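Local structure of hydroxyethylphosphonate dioxygenase (Streptomyces albus, 6B9R) at residues A[129-134]-A[191-196]; A[158-163]-A[175-180]. The protein probably uses molecular oxygen at a non-haem iron centre to convert 2-hydroxyethylphosphonate into hydroxymethylphosphonate and formate. All coordinates share one frame; numbering follows the deposited sequence.

How the contacts relate
Contacts 1 and 2 both reach one three-stranded antiparallel sheet, through strands 190-194 and 161-167, and their centres are about 10 Å apart. Strand 190-194, from contact 1, pairs with strand 161-167, from contact 2: T193 O lies 2.8 Å from N162 N, and R195 N lies 2.8 Å from P160 O, both probable hydrogen bonds. R195 also crosses over with its guanidinium, bonding M176 O through NH1 and N162 OD1 through NH2. On the pocket side, F192 CE2 comes within 3.2 Å of Y163 CD1. F192 lines the substrate pocket, its side chain about 5 Å from the iron, whereas the side chain of Y163 lies farther off, about 7 Å from both iron and substrate.

Contact 1: residues A[129-134]-A[191-196]; sequences MLRVVE and SFTARS. With 2HE ((2-hydroxyethyl)phosphonic acid), chain F.
M129 and F192 each set CG anti to their own carbonyl carbon on the wall of a cupin-type beta-barrel: chi1 of M129 (-80°) puts its CG 3.6 Å from F192 CB, and chi1 of F192 (-51°) swings CG and the ring toward the pocket. The methionine bends again at both later torsions, which lays CE 3.7 Å from F192 CB; SD, 5.5 Å from the F192 ring centroid and obliquely placed, makes the Met-aromatic contact. In the pocket, O4 of (2-hydroxyethyl)phosphonic acid meets the edge of the ring, near its plane, 3.4 Å from CE1, while Q153 of the iron site packs on the same phenylalanine.

Further along, the loop after strand 123-129 runs beside strand 190-194 and joins it by a single beta bridge, V132 to A194. A194 is held through both backbone polar groups: its N donates to R131 O over 2.8 Å, almost straight at 176°, and its O accepts from V133 N at 2.9 Å. The CA-H of V132 also points at A194 O. One step back toward the pocket a water takes over, donating to F192 O at 2.8 Å and accepting from R131 N. The R131 guanidinium turns away and bonds the backbone O of R103, a pocket residue.

On the other flank V133 and T193 cross at about a right angle. T193 OG1, hydrogen-bonded to the Y164 hydroxyl, has the CG2 methyl of V133 against it at 3.4 Å.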
ATOM      1  N   MET A 129      -1.706  10.723  33.129  1.00 21.84           N
ATOM      2  CA  MET A 129      -1.605   9.595  34.041  1.00 22.39           C
ATOM      3  C   MET A 129      -2.303   9.950  35.345  1.00 25.24           C
ATOM      4  O   MET A 129      -1.893  10.890  36.036  1.00 24.56           O
ATOM      5  CB  MET A 129      -0.141   9.241  34.284  1.00 27.56           C
ATOM      6  CG  MET A 129       0.498   8.417  33.177  1.00 21.50           C
ATOM      7  SD  MET A 129       0.735   9.333  31.635  1.00 22.53           S
ATOM      8  CE  MET A 129      -0.596   8.673  30.622  1.00 20.18           C
ATOM      9  N   LEU A 130      -3.362   9.214  35.681  1.00 26.55           N
ATOM     10  CA  LEU A 130      -4.096   9.466  36.914  1.00 24.83           C
ATOM     11  C   LEU A 130      -3.731   8.502  38.035  1.00 27.65           C
ATOM     12  O   LEU A 130      -4.197   8.691  39.163  1.00 29.22           O
ATOM     13  CB  LEU A 130      -5.607   9.394  36.662  1.00 25.01           C
ATOM     14  CG  LEU A 130      -6.155  10.231  35.508  1.00 30.48           C
ATOM     15  CD1 LEU A 130      -7.665   9.992  35.334  1.00 28.30           C
ATOM     16  CD2 LEU A 130      -5.835  11.705  35.717  1.00 25.92           C
ATOM     17  N   ARG A 131      -2.939   7.470  37.751  1.00 27.89           N
ATOM     18  CA  ARG A 131      -2.524   6.500  38.756  1.00 32.46           C
ATOM     19  C   ARG A 131      -1.103   6.844  39.190  1.00 26.01           C
ATOM     20  O   ARG A 131      -0.198   6.931  38.352  1.00 28.17           O
ATOM     21  CB  ARG A 131      -2.602   5.071  38.214  1.00 30.55           C
ATOM     22  CG  ARG A 131      -2.183   3.984  39.200  1.00 26.43           C
ATOM     23  CD  ARG A 131      -3.072   3.954  40.447  1.00 28.45           C
ATOM     24  NE  ARG A 131      -4.503   3.870  40.137  1.00 31.93           N
ATOM     25  CZ  ARG A 131      -5.143   2.744  39.827  1.00 36.21           C
ATOM     26  NH1 ARG A 131      -4.483   1.593  39.767  1.00 32.41           N
ATOM     27  NH2 ARG A 131      -6.447   2.768  39.566  1.00 37.29           N
ATOM     28  N   VAL A 132      -0.911   7.018  40.494  1.00 27.00           N
ATOM     29  CA  VAL A 132       0.367   7.426  41.071  1.00 34.67           C
ATOM     30  C   VAL A 132       1.002   6.225  41.758  1.00 31.25           C
ATOM     31  O   VAL A 132       0.353   5.557  42.572  1.00 30.59           O
ATOM     32  CB  VAL A 132       0.181   8.583  42.067  1.00 36.54           C
ATOM     33  CG1 VAL A 132       1.462   8.818  42.853  1.00 40.65           C
ATOM     34  CG2 VAL A 132      -0.242   9.847  41.335  1.00 27.55           C
ATOM     35  N   VAL A 133       2.265   5.950  41.435  1.00 27.42           N
ATOM     36  CA  VAL A 133       2.988   4.842  42.037  1.00 27.95           C
ATOM     37  C   VAL A 133       4.126   5.394  42.891  1.00 28.96           C
ATOM     38  O   VAL A 133       4.570   6.537  42.733  1.00 32.38           O
ATOM     39  CB  VAL A 133       3.539   3.855  40.993  1.00 27.12           C
ATOM     40  CG1 VAL A 133       2.395   3.172  40.229  1.00 30.19           C
ATOM     41  CG2 VAL A 133       4.517   4.573  40.060  1.00 28.40           C
ATOM     42  N   GLU A 134       4.615   4.550  43.793  1.00 29.40           N
ATOM     43  CA  GLU A 134       5.703   4.912  44.689  1.00 35.00           C
ATOM     44  C   GLU A 134       6.987   4.141  44.416  1.00 42.22           C
ATOM     45  O   GLU A 134       7.969   4.316  45.150  1.00 38.13           O
ATOM     46  CB  GLU A 134       5.271   4.712  46.148  1.00 39.14           C
ATOM     47  CG  GLU A 134       4.159   5.652  46.578  1.00 46.37           C
ATOM     48  CD  GLU A 134       3.854   5.565  48.056  1.00 64.63           C
ATOM     49  OE1 GLU A 134       3.855   4.442  48.608  1.00 69.95           O
ATOM     50  OE2 GLU A 134       3.615   6.627  48.668  1.00 71.71           O
ATOM     51  N   SER A 191       1.630   0.228  29.647  1.00 23.98           N
ATOM     52  CA  SER A 191       0.899   1.039  30.613  1.00 28.05           C
ATOM     53  C   SER A 191       1.734   2.258  30.982  1.00 27.85           C
ATOM     54  O   SER A 191       2.930   2.333  30.683  1.00 21.44           O
ATOM     55  CB  SER A 191       0.540   0.235  31.866  1.00 27.69           C
ATOM     56  OG  SER A 191      -0.401   0.938  32.666  1.00 28.45           O
ATOM     57  N   PHE A 192       1.082   3.218  31.647  1.00 22.02           N
ATOM     58  CA  PHE A 192       1.730   4.436  32.124  1.00 21.75           C
ATOM     59  C   PHE A 192       1.189   4.804  33.497  1.00 23.06           C
ATOM     60  O   PHE A 192      -0.016   4.705  33.742  1.00 22.38           O
ATOM     61  CB  PHE A 192       1.495   5.632  31.195  1.00 21.27           C
ATOM     62  CG  PHE A 192       1.814   5.372  29.765  1.00 20.78           C
ATOM     63  CD1 PHE A 192       0.849   4.837  28.917  1.00 20.55           C
ATOM     64  CD2 PHE A 192       3.062   5.687  29.250  1.00 20.56           C
ATOM     65  CE1 PHE A 192       1.119   4.610  27.571  1.00 24.49           C
ATOM     66  CE2 PHE A 192       3.344   5.470  27.892  1.00 20.12           C
ATOM     67  CZ  PHE A 192       2.368   4.922  27.059  1.00 21.40           C
ATOM     68  N   THR A 193       2.085   5.231  34.389  1.00 22.55           N
ATOM     69  CA  THR A 193       1.722   5.773  35.691  1.00 23.03           C
ATOM     70  C   THR A 193       2.515   7.053  35.935  1.00 24.51           C
ATOM     71  O   THR A 193       3.452   7.377  35.201  1.00 22.65           O
ATOM     72  CB  THR A 193       2.008   4.777  36.826  1.00 24.71           C
ATOM     73  OG1 THR A 193       3.416   4.532  36.883  1.00 26.29           O
ATOM     74  CG2 THR A 193       1.277   3.453  36.601  1.00 24.60           C
ATOM     75  N   ALA A 194       2.149   7.780  36.992  1.00 23.88           N
ATOM     76  CA  ALA A 194       2.892   8.956  37.435  1.00 23.45           C
ATOM     77  C   ALA A 194       3.700   8.602  38.676  1.00 28.47           C
ATOM     78  O   ALA A 194       3.181   7.957  39.593  1.00 27.35           O
ATOM     79  CB  ALA A 194       1.958  10.130  37.745  1.00 23.49           C
ATOM     80  N   ARG A 195       4.963   9.033  38.709  1.00 25.74           N
ATOM     81  CA  ARG A 195       5.789   8.850  39.898  1.00 29.09           C
ATOM     82  C   ARG A 195       5.464   9.848  40.996  1.00 32.47           C
ATOM     83  O   ARG A 195       5.949   9.688  42.120  1.00 32.07           O
ATOM     84  CB  ARG A 195       7.278   8.966  39.547  1.00 30.91           C
ATOM     85  CG  ARG A 195       7.811   7.781  38.768  1.00 31.38           C
ATOM     86  CD  ARG A 195       9.334   7.764  38.709  1.00 25.63           C
ATOM     87  NE  ARG A 195       9.903   8.993  38.159  1.00 25.69           N
ATOM     88  CZ  ARG A 195       9.904   9.308  36.865  1.00 31.66           C
ATOM     89  NH1 ARG A 195      10.455  10.446  36.462  1.00 23.02           N
ATOM     90  NH2 ARG A 195       9.334   8.497  35.971  1.00 25.11           N
ATOM     91  N   SER A 196       4.675  10.873  40.701  1.00 33.77           N
ATOM     92  CA  SER A 196       4.374  11.897  41.683  1.00 39.86           C
ATOM     93  C   SER A 196       2.981  12.439  41.423  1.00 38.12           C
ATOM     94  O   SER A 196       2.519  12.483  40.280  1.00 40.07           O
ATOM     95  CB  SER A 196       5.408  13.033  41.644  1.00 42.45           C
ATOM     96  OG  SER A 196       4.959  14.152  42.384  1.00 44.21           O
TER
HETATM   97  O3  2HE F 502      -3.200   2.458  24.970  1.00 33.13           O
HETATM   98  P   2HE F 502      -3.760   2.831  26.297  1.00 44.39           P
HETATM   99  O1  2HE F 502      -3.881   1.531  27.238  1.00 27.80           O
HETATM  100  O2  2HE F 502      -5.210   3.530  26.150  1.00 35.34           O
HETATM  101  CA  2HE F 502      -2.578   3.998  27.007  1.00 39.72           C
HETATM  102  CB  2HE F 502      -2.089   4.892  25.870  1.00 40.58           C
HETATM  103  O4  2HE F 502      -1.117   4.221  25.051  1.00 36.78           O
HETATM  104  O   HOH W   1      -2.014   6.324  34.960  1.00 19.10           O

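Contact 2: residues A[158-163]-A[175-180]; sequences VGPVNY and PMNTGD
M176 and Y163 run side by side, pointing the same way, and make the tight, buried half of this contact at the open end of a beta-hairpin. The bend of M176 at chi2 (-77°) sets SD, and the extended chi3 (-179°) carries CE to 3.8 Å from Y163 CB. Just behind, M176 N donates to V161 O over 2.9 Å, and M176 CB presses on that same oxygen at 3.3 Å. N162 and exposed P175, at the hairpin end, form the antiparallel non-hydrogen-bonded pair; N162 OD1, hydrogen-bonded to R195 NH2, lies 3.4 Å from P175 CB.

Toward N177 and T178 the contact opens to solvent, and polar turns replace side-chain packing. The buried G159-P160 corner, with P160 centring an inverse gamma turn, faces the type II turn of N177 to D180, with G179 at positive phi. T178 OG1 accepts a short bond from G159 N, 2.7 Å. Within the turn, N177 OD1 takes T178 N in its carbonyl plane at 2.9 Å, and N177 N meets D180 OD2 from above the carboxylate plane at 2.8 Å.

The hairpin strands 161-167 and 170-175 begin and end here, with strand 190-194 on the far side of 161-167. The M176 side chain packs on F157 of strand 152-158 and I309 of strand 307-310, while G179 shares a backbone bond with F157 as the chain enters strand 181-184.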
ATOM      1  N   VAL A 158       5.799  13.922  29.168  1.00 18.68           N
ATOM      2  CA  VAL A 158       5.878  15.174  29.919  1.00 20.16           C
ATOM      3  C   VAL A 158       5.772  14.832  31.401  1.00 25.05           C
ATOM      4  O   VAL A 158       4.784  14.225  31.838  1.00 23.55           O
ATOM      5  CB  VAL A 158       4.779  16.175  29.520  1.00 19.17           C
ATOM      6  CG1 VAL A 158       4.908  17.445  30.369  1.00 19.80           C
ATOM      7  CG2 VAL A 158       4.838  16.507  28.014  1.00 26.22           C
ATOM      8  N   GLY A 159       6.780  15.228  32.179  1.00 23.77           N
ATOM      9  CA  GLY A 159       6.750  15.009  33.602  1.00 26.06           C
ATOM     10  C   GLY A 159       7.187  13.610  33.975  1.00 25.98           C
ATOM     11  O   GLY A 159       7.632  12.826  33.126  1.00 21.73           O
ATOM     12  N   PRO A 160       7.076  13.273  35.265  1.00 32.03           N
ATOM     13  CA  PRO A 160       7.615  11.994  35.782  1.00 26.18           C
ATOM     14  C   PRO A 160       6.685  10.815  35.523  1.00 26.74           C
ATOM     15  O   PRO A 160       6.022  10.281  36.419  1.00 24.76           O
ATOM     16  CB  PRO A 160       7.791  12.297  37.277  1.00 26.01           C
ATOM     17  CG  PRO A 160       6.681  13.272  37.573  1.00 27.98           C
ATOM     18  CD  PRO A 160       6.572  14.142  36.344  1.00 29.28           C
ATOM     19  N   VAL A 161       6.634  10.392  34.260  1.00 22.17           N
ATOM     20  CA  VAL A 161       5.802   9.280  33.816  1.00 21.29           C
ATOM     21  C   VAL A 161       6.629   8.001  33.818  1.00 23.03           C
ATOM     22  O   VAL A 161       7.774   7.992  33.340  1.00 20.91           O
ATOM     23  CB  VAL A 161       5.229   9.556  32.414  1.00 20.45           C
ATOM     24  CG1 VAL A 161       4.502   8.322  31.889  1.00 22.20           C
ATOM     25  CG2 VAL A 161       4.289  10.774  32.446  1.00 21.05           C
ATOM     26  N   ASN A 162       6.061   6.923  34.355  1.00 21.72           N
ATOM     27  CA  ASN A 162       6.658   5.596  34.228  1.00 21.70           C
ATOM     28  C   ASN A 162       6.046   4.885  33.027  1.00 24.04           C
ATOM     29  O   ASN A 162       4.822   4.876  32.865  1.00 24.14           O
ATOM     30  CB  ASN A 162       6.438   4.761  35.494  1.00 22.65           C
ATOM     31  CG  ASN A 162       7.473   5.032  36.557  1.00 26.51           C
ATOM     32  OD1 ASN A 162       8.403   5.814  36.345  1.00 23.07           O
ATOM     33  ND2 ASN A 162       7.327   4.382  37.709  1.00 27.77           N
ATOM     34  N   TYR A 163       6.902   4.277  32.204  1.00 20.89           N
ATOM     35  CA  TYR A 163       6.507   3.521  31.023  1.00 20.63           C
ATOM     36  C   TYR A 163       6.677   2.033  31.308  1.00 21.92           C
ATOM     37  O   TYR A 163       7.769   1.587  31.676  1.00 21.38           O
ATOM     38  CB  TYR A 163       7.339   3.926  29.809  1.00 19.21           C
ATOM     39  CG  TYR A 163       6.957   3.195  28.542  1.00 21.93           C
ATOM     40  CD1 TYR A 163       5.646   3.208  28.093  1.00 25.25           C
ATOM     41  CD2 TYR A 163       7.898   2.492  27.799  1.00 23.69           C
ATOM     42  CE1 TYR A 163       5.276   2.548  26.940  1.00 25.45           C
ATOM     43  CE2 TYR A 163       7.523   1.809  26.639  1.00 17.97           C
ATOM     44  CZ  TYR A 163       6.220   1.852  26.221  1.00 26.85           C
ATOM     45  OH  TYR A 163       5.848   1.190  25.073  1.00 32.25           O
ATOM     46  N   PRO A 175      11.448   4.338  33.876  1.00 21.54           N
ATOM     47  CA  PRO A 175      11.014   5.698  34.230  1.00 21.62           C
ATOM     48  C   PRO A 175      11.455   6.707  33.178  1.00 28.44           C
ATOM     49  O   PRO A 175      12.576   6.654  32.668  1.00 26.78           O
ATOM     50  CB  PRO A 175      11.709   5.963  35.575  1.00 22.53           C
ATOM     51  CG  PRO A 175      12.218   4.623  36.043  1.00 32.96           C
ATOM     52  CD  PRO A 175      12.460   3.816  34.810  1.00 26.68           C
ATOM     53  N   MET A 176      10.563   7.638  32.869  1.00 20.58           N
ATOM     54  CA  MET A 176      10.783   8.677  31.877  1.00 19.92           C
ATOM     55  C   MET A 176      10.660  10.049  32.520  1.00 23.05           C
ATOM     56  O   MET A 176      10.181  10.196  33.646  1.00 23.18           O
ATOM     57  CB  MET A 176       9.757   8.571  30.739  1.00 20.04           C
ATOM     58  CG  MET A 176       9.652   7.211  30.162  1.00 19.01           C
ATOM     59  SD  MET A 176      11.057   6.913  29.083  1.00 20.30           S
ATOM     60  CE  MET A 176      10.627   5.255  28.532  1.00 18.30           C
ATOM     61  N   ASN A 177      11.065  11.069  31.767  1.00 22.37           N
ATOM     62  CA  ASN A 177      10.756  12.440  32.142  1.00 26.22           C
ATOM     63  C   ASN A 177      10.570  13.255  30.872  1.00 23.02           C
ATOM     64  O   ASN A 177      10.629  12.726  29.761  1.00 23.11           O
ATOM     65  CB  ASN A 177      11.831  13.037  33.043  1.00 31.88           C
ATOM     66  CG  ASN A 177      11.233  13.844  34.179  1.00 41.43           C
ATOM     67  OD1 ASN A 177      10.286  14.618  33.982  1.00 36.54           O
ATOM     68  ND2 ASN A 177      11.758  13.644  35.379  1.00 40.88           N
ATOM     69  N   THR A 178      10.333  14.553  31.050  1.00 19.56           N
ATOM     70  CA  THR A 178       9.971  15.424  29.937  1.00 20.96           C
ATOM     71  C   THR A 178      10.999  15.378  28.816  1.00 22.53           C
ATOM     72  O   THR A 178      12.202  15.513  29.051  1.00 21.02           O
ATOM     73  CB  THR A 178       9.805  16.851  30.443  1.00 20.95           C
ATOM     74  OG1 THR A 178       8.801  16.855  31.464  1.00 24.41           O
ATOM     75  CG2 THR A 178       9.372  17.787  29.305  1.00 23.76           C
ATOM     76  N   GLY A 179      10.516  15.170  27.587  1.00 21.39           N
ATOM     77  CA  GLY A 179      11.373  15.131  26.426  1.00 17.15           C
ATOM     78  C   GLY A 179      11.861  13.755  26.029  1.00 20.52           C
ATOM     79  O   GLY A 179      12.450  13.621  24.949  1.00 22.56           O
ATOM     80  N   ASP A 180      11.659  12.738  26.866  1.00 17.21           N
ATOM     81  CA  ASP A 180      11.884  11.362  26.450  1.00 16.98           C
ATOM     82  C   ASP A 180      10.771  10.919  25.495  1.00 16.55           C
ATOM     83  O   ASP A 180       9.718  11.557  25.376  1.00 16.52           O
ATOM     84  CB  ASP A 180      11.938  10.426  27.658  1.00 17.56           C
ATOM     85  CG  ASP A 180      13.087  10.752  28.592  1.00 21.50           C
ATOM     86  OD1 ASP A 180      14.094  11.287  28.106  1.00 19.68           O
ATOM     87  OD2 ASP A 180      12.983  10.455  29.796  1.00 19.34           O
TER